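Twitching motility protein PilT (Aquifex aeolicus, PDB 2EYU) is a pilus retraction motor, probably an ATPase of the secretion superfamily that spends ATP to pull in type IV pili for twitching motility. Local coordinates at residues G164-R169 against Y182-P187; K9-P14 against S39-S44; H56-E61 against E97-I102. The protein carries 1 engineered substitution. All blocks are in the same frame, centred on the assembly; numbering follows the deposited sequence.

Contact 1. Residues G164-R169 against Y182-P187. Engineered in segment 182-187: Gly183 (natural residue Glu).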
# COMPACT_ATOMS: atom_id res chain seq x y z
N GLY A 164 -3.61 -2.92 5.31
CA GLY A 164 -2.20 -3.28 5.03
C GLY A 164 -1.53 -2.09 4.37
O GLY A 164 -2.16 -1.33 3.63
N ILE A 165 -0.23 -1.92 4.60
CA ILE A 165 0.41 -0.92 3.73
C ILE A 165 1.76 -1.52 3.28
O ILE A 165 2.44 -2.06 4.14
CB ILE A 165 0.60 0.47 4.34
CG1 ILE A 165 2.07 0.82 4.56
CG2 ILE A 165 -0.23 0.68 5.60
CD1 ILE A 165 2.63 1.73 3.50
N ILE A 166 2.00 -1.42 1.98
CA ILE A 166 3.22 -1.88 1.35
C ILE A 166 4.05 -0.68 0.88
O ILE A 166 3.49 0.08 0.09
CB ILE A 166 2.90 -2.71 0.09
CG1 ILE A 166 1.76 -3.72 0.25
CG2 ILE A 166 4.17 -3.39 -0.43
CD1 ILE A 166 1.70 -4.70 -0.90
N SER A 167 5.28 -0.56 1.34
CA SER A 167 6.22 0.48 0.90
C SER A 167 7.20 -0.15 -0.08
O SER A 167 7.93 -1.05 0.33
CB SER A 167 6.97 1.05 2.09
OG SER A 167 6.52 2.33 2.46
N GLN A 168 7.27 0.23 -1.35
CA GLN A 168 8.12 -0.51 -2.29
C GLN A 168 9.27 0.33 -2.84
O GLN A 168 9.14 1.54 -2.96
CB GLN A 168 7.34 -1.00 -3.50
CG GLN A 168 6.47 -2.24 -3.33
CD GLN A 168 5.38 -2.28 -4.40
OE1 GLN A 168 5.72 -2.06 -5.57
NE2 GLN A 168 4.14 -2.47 -4.00
N ARG A 169 10.34 -0.36 -3.19
CA ARG A 169 11.41 0.21 -3.99
C ARG A 169 11.94 -0.89 -4.92
O ARG A 169 11.98 -2.06 -4.52
CB ARG A 169 12.53 0.78 -3.14
CG ARG A 169 13.37 1.83 -3.87
CD ARG A 169 14.43 2.41 -2.93
NE ARG A 169 13.93 3.60 -2.25
CZ ARG A 169 14.62 4.73 -2.11
NH1 ARG A 169 15.84 4.83 -2.60
NH2 ARG A 169 14.07 5.75 -1.47
N TYR A 182 10.79 -3.96 -0.20
CA TYR A 182 9.52 -3.54 0.37
C TYR A 182 9.58 -3.53 1.90
O TYR A 182 10.37 -4.29 2.47
CB TYR A 182 8.39 -4.49 -0.03
CG TYR A 182 8.64 -5.94 0.34
CD1 TYR A 182 8.23 -6.51 1.54
CD2 TYR A 182 9.30 -6.79 -0.54
CE1 TYR A 182 8.48 -7.83 1.82
CE2 TYR A 182 9.56 -8.12 -0.28
CZ TYR A 182 9.14 -8.64 0.92
OH TYR A 182 9.38 -9.96 1.23
N GLY A 183 8.73 -2.69 2.46
CA GLY A 183 8.40 -2.68 3.88
C GLY A 183 6.96 -3.16 4.00
O GLY A 183 6.20 -2.97 3.05
N LEU A 184 6.53 -3.79 5.08
CA LEU A 184 5.13 -4.28 5.05
C LEU A 184 4.55 -4.20 6.46
O LEU A 184 5.17 -4.63 7.44
CB LEU A 184 5.13 -5.69 4.48
CG LEU A 184 3.87 -6.54 4.43
CD1 LEU A 184 2.83 -5.99 3.47
CD2 LEU A 184 4.21 -7.97 4.03
N LEU A 185 3.35 -3.65 6.58
CA LEU A 185 2.70 -3.52 7.87
C LEU A 185 1.24 -3.97 7.71
O LEU A 185 0.42 -3.26 7.14
CB LEU A 185 2.70 -2.10 8.40
CG LEU A 185 1.87 -1.83 9.66
CD1 LEU A 185 2.23 -2.81 10.77
CD2 LEU A 185 2.03 -0.41 10.17
N ILE A 186 0.97 -5.17 8.19
CA ILE A 186 -0.43 -5.64 8.16
C ILE A 186 -0.85 -5.81 9.61
O ILE A 186 -0.52 -6.83 10.21
CB ILE A 186 -0.57 -6.90 7.33
CG1 ILE A 186 -0.37 -6.63 5.83
CG2 ILE A 186 -1.90 -7.65 7.50
CD1 ILE A 186 -0.21 -7.92 5.05
N PRO A 187 -1.57 -4.80 10.08
CA PRO A 187 -1.83 -4.63 11.51
C PRO A 187 -2.44 -5.94 12.03
O PRO A 187 -3.08 -6.64 11.25
CB PRO A 187 -2.78 -3.46 11.58
CG PRO A 187 -2.63 -2.73 10.30
CD PRO A 187 -2.21 -3.74 9.28

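Contact 2. Residues K9-P14 against S39-S44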
# COMPACT_ATOMS: atom_id res chain seq x y z
N LYS A 9 2.99 -13.58 -8.51
CA LYS A 9 4.05 -14.49 -8.10
C LYS A 9 5.40 -14.02 -8.60
O LYS A 9 6.47 -14.38 -8.10
CB LYS A 9 3.70 -15.90 -8.57
CG LYS A 9 4.76 -16.96 -8.31
CD LYS A 9 4.19 -18.36 -8.48
CE LYS A 9 4.72 -19.31 -7.41
NZ LYS A 9 4.92 -20.68 -7.97
N LYS A 10 5.41 -13.19 -9.63
CA LYS A 10 6.65 -12.64 -10.16
C LYS A 10 7.05 -11.37 -9.41
O LYS A 10 8.12 -10.82 -9.70
CB LYS A 10 6.52 -12.28 -11.64
CG LYS A 10 5.70 -13.23 -12.48
CD LYS A 10 6.31 -14.63 -12.48
CE LYS A 10 5.56 -15.54 -11.52
NZ LYS A 10 6.47 -16.46 -10.78
N LEU A 11 6.22 -10.89 -8.49
CA LEU A 11 6.44 -9.60 -7.85
C LEU A 11 7.58 -9.63 -6.85
O LEU A 11 8.30 -8.65 -6.61
CB LEU A 11 5.14 -9.15 -7.18
CG LEU A 11 4.56 -7.80 -7.59
CD1 LEU A 11 4.56 -7.61 -9.10
CD2 LEU A 11 3.14 -7.65 -7.06
N GLY A 12 7.82 -10.76 -6.17
CA GLY A 12 8.90 -10.72 -5.18
C GLY A 12 8.35 -10.29 -3.83
O GLY A 12 9.10 -9.99 -2.91
N LEU A 13 7.02 -10.26 -3.74
CA LEU A 13 6.29 -9.97 -2.52
C LEU A 13 5.73 -11.28 -1.97
O LEU A 13 5.43 -12.19 -2.75
CB LEU A 13 5.16 -8.98 -2.78
CG LEU A 13 5.61 -7.57 -3.19
CD1 LEU A 13 4.53 -6.89 -4.01
CD2 LEU A 13 5.99 -6.76 -1.96
N PRO A 14 5.60 -11.42 -0.67
CA PRO A 14 5.12 -12.68 -0.10
C PRO A 14 3.60 -12.77 -0.07
O PRO A 14 2.89 -11.77 -0.04
CB PRO A 14 5.71 -12.66 1.30
CG PRO A 14 6.45 -11.38 1.44
CD PRO A 14 5.90 -10.44 0.39
N SER A 39 2.26 1.18 -8.91
CA SER A 39 1.10 0.91 -9.76
C SER A 39 1.12 -0.54 -10.24
O SER A 39 0.07 -1.17 -10.33
CB SER A 39 1.06 1.88 -10.95
OG SER A 39 1.49 1.18 -12.11
N THR A 40 2.28 -1.08 -10.53
CA THR A 40 2.43 -2.46 -11.00
C THR A 40 2.01 -3.45 -9.91
O THR A 40 1.41 -4.50 -10.18
CB THR A 40 3.88 -2.75 -11.42
OG1 THR A 40 4.20 -1.99 -12.59
CG2 THR A 40 4.03 -4.22 -11.77
N THR A 41 2.31 -3.14 -8.65
CA THR A 41 1.86 -4.02 -7.57
C THR A 41 0.34 -3.99 -7.46
O THR A 41 -0.33 -5.01 -7.54
CB THR A 41 2.53 -3.61 -6.25
OG1 THR A 41 3.93 -3.86 -6.47
CG2 THR A 41 2.12 -4.44 -5.02
N ILE A 42 -0.20 -2.80 -7.30
CA ILE A 42 -1.63 -2.56 -7.32
C ILE A 42 -2.35 -3.30 -8.42
O ILE A 42 -3.39 -3.96 -8.30
CB ILE A 42 -1.79 -1.03 -7.50
CG1 ILE A 42 -1.71 -0.30 -6.16
CG2 ILE A 42 -3.04 -0.70 -8.29
CD1 ILE A 42 -2.07 -1.27 -5.04
N ALA A 43 -1.78 -3.19 -9.63
CA ALA A 43 -2.45 -3.76 -10.80
C ALA A 43 -2.42 -5.28 -10.76
O ALA A 43 -3.36 -5.99 -11.15
CB ALA A 43 -1.81 -3.14 -12.03
N SER A 44 -1.30 -5.84 -10.29
CA SER A 44 -1.19 -7.28 -10.16
C SER A 44 -2.17 -7.82 -9.11
O SER A 44 -2.72 -8.91 -9.29
CB SER A 44 0.22 -7.70 -9.77
OG SER A 44 0.17 -9.07 -9.33

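Contact 3. Residues H56-E61 against E97-I102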
# COMPACT_ATOMS: atom_id res chain seq x y z
N HIS A 56 -17.71 -6.17 -8.74
CA HIS A 56 -17.74 -4.90 -9.44
C HIS A 56 -16.50 -4.10 -9.01
O HIS A 56 -16.36 -3.88 -7.79
CB HIS A 56 -18.98 -4.08 -9.14
CG HIS A 56 -19.16 -2.88 -10.01
ND1 HIS A 56 -18.32 -2.58 -11.06
CD2 HIS A 56 -20.09 -1.90 -9.97
CE1 HIS A 56 -18.73 -1.46 -11.63
NE2 HIS A 56 -19.80 -1.03 -10.99
N ILE A 57 -15.65 -3.73 -9.96
CA ILE A 57 -14.40 -3.05 -9.54
C ILE A 57 -14.34 -1.68 -10.19
O ILE A 57 -14.51 -1.52 -11.40
CB ILE A 57 -13.14 -3.87 -9.84
CG1 ILE A 57 -13.01 -5.24 -9.16
CG2 ILE A 57 -11.85 -3.13 -9.48
CD1 ILE A 57 -11.78 -6.02 -9.60
N ILE A 58 -14.10 -0.63 -9.39
CA ILE A 58 -14.07 0.68 -10.04
C ILE A 58 -12.70 1.29 -9.80
O ILE A 58 -12.18 1.27 -8.67
CB ILE A 58 -15.19 1.59 -9.52
CG1 ILE A 58 -16.60 1.05 -9.83
CG2 ILE A 58 -15.04 3.02 -10.02
CD1 ILE A 58 -17.68 2.11 -9.78
N THR A 59 -12.11 1.82 -10.87
CA THR A 59 -10.77 2.42 -10.80
C THR A 59 -10.83 3.88 -11.21
O THR A 59 -11.62 4.26 -12.07
CB THR A 59 -9.78 1.67 -11.70
OG1 THR A 59 -10.49 1.14 -12.83
CG2 THR A 59 -9.18 0.45 -11.01
N ILE A 60 -10.00 4.70 -10.59
CA ILE A 60 -9.84 6.12 -10.77
C ILE A 60 -8.34 6.42 -10.88
O ILE A 60 -7.72 6.38 -9.81
CB ILE A 60 -10.38 6.88 -9.55
CG1 ILE A 60 -11.83 6.50 -9.19
CG2 ILE A 60 -10.25 8.38 -9.72
CD1 ILE A 60 -12.11 6.78 -7.73
N GLU A 61 -7.80 6.67 -12.06
CA GLU A 61 -6.36 6.77 -12.30
C GLU A 61 -6.03 8.00 -13.13
O GLU A 61 -6.80 8.39 -14.01
CB GLU A 61 -5.83 5.51 -12.98
CG GLU A 61 -6.23 4.20 -12.33
CD GLU A 61 -6.01 2.95 -13.14
OE1 GLU A 61 -4.85 2.64 -13.48
OE2 GLU A 61 -6.98 2.23 -13.47
N GLU A 97 -22.30 4.14 -6.34
CA GLU A 97 -22.45 3.05 -7.30
C GLU A 97 -22.38 1.70 -6.58
O GLU A 97 -22.91 0.75 -7.15
CB GLU A 97 -21.40 3.07 -8.41
CG GLU A 97 -21.97 3.06 -9.82
CD GLU A 97 -22.61 1.76 -10.24
OE1 GLU A 97 -21.87 0.78 -10.51
OE2 GLU A 97 -23.86 1.68 -10.30
N ASP A 98 -21.77 1.67 -5.41
CA ASP A 98 -21.69 0.52 -4.51
C ASP A 98 -20.78 -0.58 -5.00
O ASP A 98 -21.17 -1.75 -5.07
CB ASP A 98 -23.10 -0.06 -4.31
CG ASP A 98 -23.58 -0.03 -2.88
OD1 ASP A 98 -23.63 -1.10 -2.24
OD2 ASP A 98 -23.93 1.07 -2.40
N PRO A 99 -19.52 -0.34 -5.35
CA PRO A 99 -18.81 -1.51 -5.91
C PRO A 99 -18.16 -2.29 -4.78
O PRO A 99 -18.23 -1.88 -3.61
CB PRO A 99 -17.82 -0.82 -6.84
CG PRO A 99 -17.44 0.42 -6.10
CD PRO A 99 -18.65 0.82 -5.27
N ASP A 100 -17.54 -3.41 -5.10
CA ASP A 100 -16.88 -4.25 -4.11
C ASP A 100 -15.48 -3.74 -3.77
O ASP A 100 -14.97 -4.00 -2.69
CB ASP A 100 -16.69 -5.68 -4.61
CG ASP A 100 -17.99 -6.41 -4.86
OD1 ASP A 100 -18.52 -6.92 -3.85
OD2 ASP A 100 -18.41 -6.43 -6.03
N VAL A 101 -14.93 -3.06 -4.77
CA VAL A 101 -13.55 -2.59 -4.73
C VAL A 101 -13.48 -1.23 -5.43
O VAL A 101 -14.10 -1.06 -6.47
CB VAL A 101 -12.58 -3.53 -5.44
CG1 VAL A 101 -11.19 -2.88 -5.50
CG2 VAL A 101 -12.46 -4.89 -4.77
N ILE A 102 -12.73 -0.31 -4.85
CA ILE A 102 -12.42 0.92 -5.57
C ILE A 102 -10.91 1.16 -5.53
O ILE A 102 -10.31 0.95 -4.48
CB ILE A 102 -13.04 2.19 -4.98
CG1 ILE A 102 -12.58 3.48 -5.67
CG2 ILE A 102 -12.71 2.27 -3.50
CD1 ILE A 102 -13.67 4.18 -6.45

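Contact 1. Residues G164-R169 against Y182-P187
Ile165 and Leu185 face each other as a hydrogen-bonded pair in the antiparallel hairpin of strands 162-171 and 179-185, and Ser167 with Gly183 repeats the pattern. Each pair closes a two-bond ring. Ile165 N gives to Leu185 O at 2.9 Å and Leu185 N gives back to Ile165 O; the Gly183 N to Ser167 O bond is the shortest of the four, at 2.8 Å. Ser167 O is also approached by Tyr182 CA at 3.0 Å, a CA-H...O contact.

Apolar contacts are few. On the face that carries Ile166, Leu184, Gln168 and Tyr182, the side chains of Ile166 and Leu184 lie side by side, Ile166 CG1 to Leu184 CD1 4.1 Å; Val17 of helix 16-19 touches both. At the hairpin's open end Ile186 CG1 packs on Gly164 CA at 3.9 Å, where a side chain on Gly164 would be cramped.

Gly183 is an engineered replacement of Glu and sets only backbone beside Ser167, whose hydroxyl bonds to Thr31 on strand 26-31. The hairpin is therefore held across this contact chiefly by main-chain polar groups, while several side chains, Ile166 and Leu184 among them, also serve packing against neighbouring elements.

Contact 2. Residues K9-P14 against S39-S44
Leu11 and Leu13, two leucines of the loop before helix 16-19, press against one flank of helix 38-52, where Thr41 takes both. The contact is van der Waals throughout, with no polar bond between the two segments.

The Leu11 branch does most of the work. Its CD2 lies 3.9 Å from Thr41 CA and 4.0 Å from Ser44 CB, so one methyl bridges residues almost a turn apart on the helix. Its other methyl, CD1, makes a looser contact with Thr40 CG2 at 4.3 Å. The Leu11 and Thr41 side chains cross obliquely. Leu13 comes differently, tip to tip, with CD1 only 3.6 Å from Thr41 CG2. Thr41 CG2 stands anti to the backbone N of Thr41, whose OG1 lies beside that N (chi1 -65°). Thr41 CG2 is also 3.9 Å from Leu11 CD2, which places it against both leucines. Between them Gly12 turns the chain with a positive phi of 89°.

Polar atoms at the border find partners elsewhere. The Thr41 hydroxyl probably bonds to the side-chain amide of Gln168 on strand 162-171, and Ser44 OG bonds weakly to Pro6 O.

Helix 38-52 follows the probable Walker A loop, to which Ser39 would belong, and this contact sets the N-terminal loop against that helix. Its opposite flank, at Ile42, meets Phe127 and Thr129 of strand 125-130. Leu13 continues on to Ile166 of strand 162-171 and to Leu180 and Tyr182 of strand 179-185, so the loop spans from the helix to the hairpin of the central sheet.

Contact 3. Residues H56-E61 against E97-I102
Ile57 and Ile58 pair in parallel with Val101 and Ile102, Ile58 N giving a bond to Val101 O at 3.0 Å, while His56 O takes Asp100 N, just before the strand, at 3.0 Å and, weakly, Val101 N.

Polar side chains clasp the start of strand 56-61 at two points. Asp100 OD2 accepts the backbone N-H of His56 at 2.8 Å through its anti lone pair. The imidazole, its CG anti to the backbone N (chi1 -170°), sends NE2 to Glu97 OE1 at 2.8 Å, bent at the hydrogen (138°). That oxygen sits in the ring plane and is met nearly along its C-O axis, with ring and carboxylate planes 65° apart. ND1 is bonded to Ile74 O on strand 74-79, which pins the ring at both nitrogens. Pro99 CB lies over one ring face in a CH-pi contact, 4.3 Å from the centroid.

Apolar contacts continue on both sides of the sheet. Ile58 CG1 meets Pro99 CB at 3.7 Å, and its CD1 reaches Glu97 CB. Ile57 and Val101 lie side by side, Ile57 CG2 to Val101 CG1 4.0 Å. Ile60 and Ile102 pack together, and helix 87-97 meets them with Leu91 on Ile60 and Ala94 on Ile102.

An alanine at His56 would probably leave the Glu97 carboxylate and Ile74 O without this donor and open a gap over Pro99. With both ring nitrogens facing oxygens, one of them a carboxylate, the imidazole may be protonated; it ties the end of helix 87-97 to the sheet and reaches strand 74-79.

How the contacts relate
Contacts 1 and 3 are two joins within one mixed sheet, their centres about 22 Å apart, with strands 125-130 and 26-31 lying between the strand pairs they unite. Contact 2 sits beside that sheet, its centre about 12 Å from that of contact 1 and about 20 Å from that of contact 3. It touches contact 1 directly: Tyr182 packs on the 9-14 loop, and Gln168 meets Thr41. Contact 3 touches neither of the others, although strand 56-61 follows helix 38-52. Along the chain they come in series, 2, 3, then 1. Contacts 1 and 2 join loop, probable nucleotide-binding helix and hairpin; contact 3 joins strands farther across the sheet, consistent with a P-loop NTPase fold.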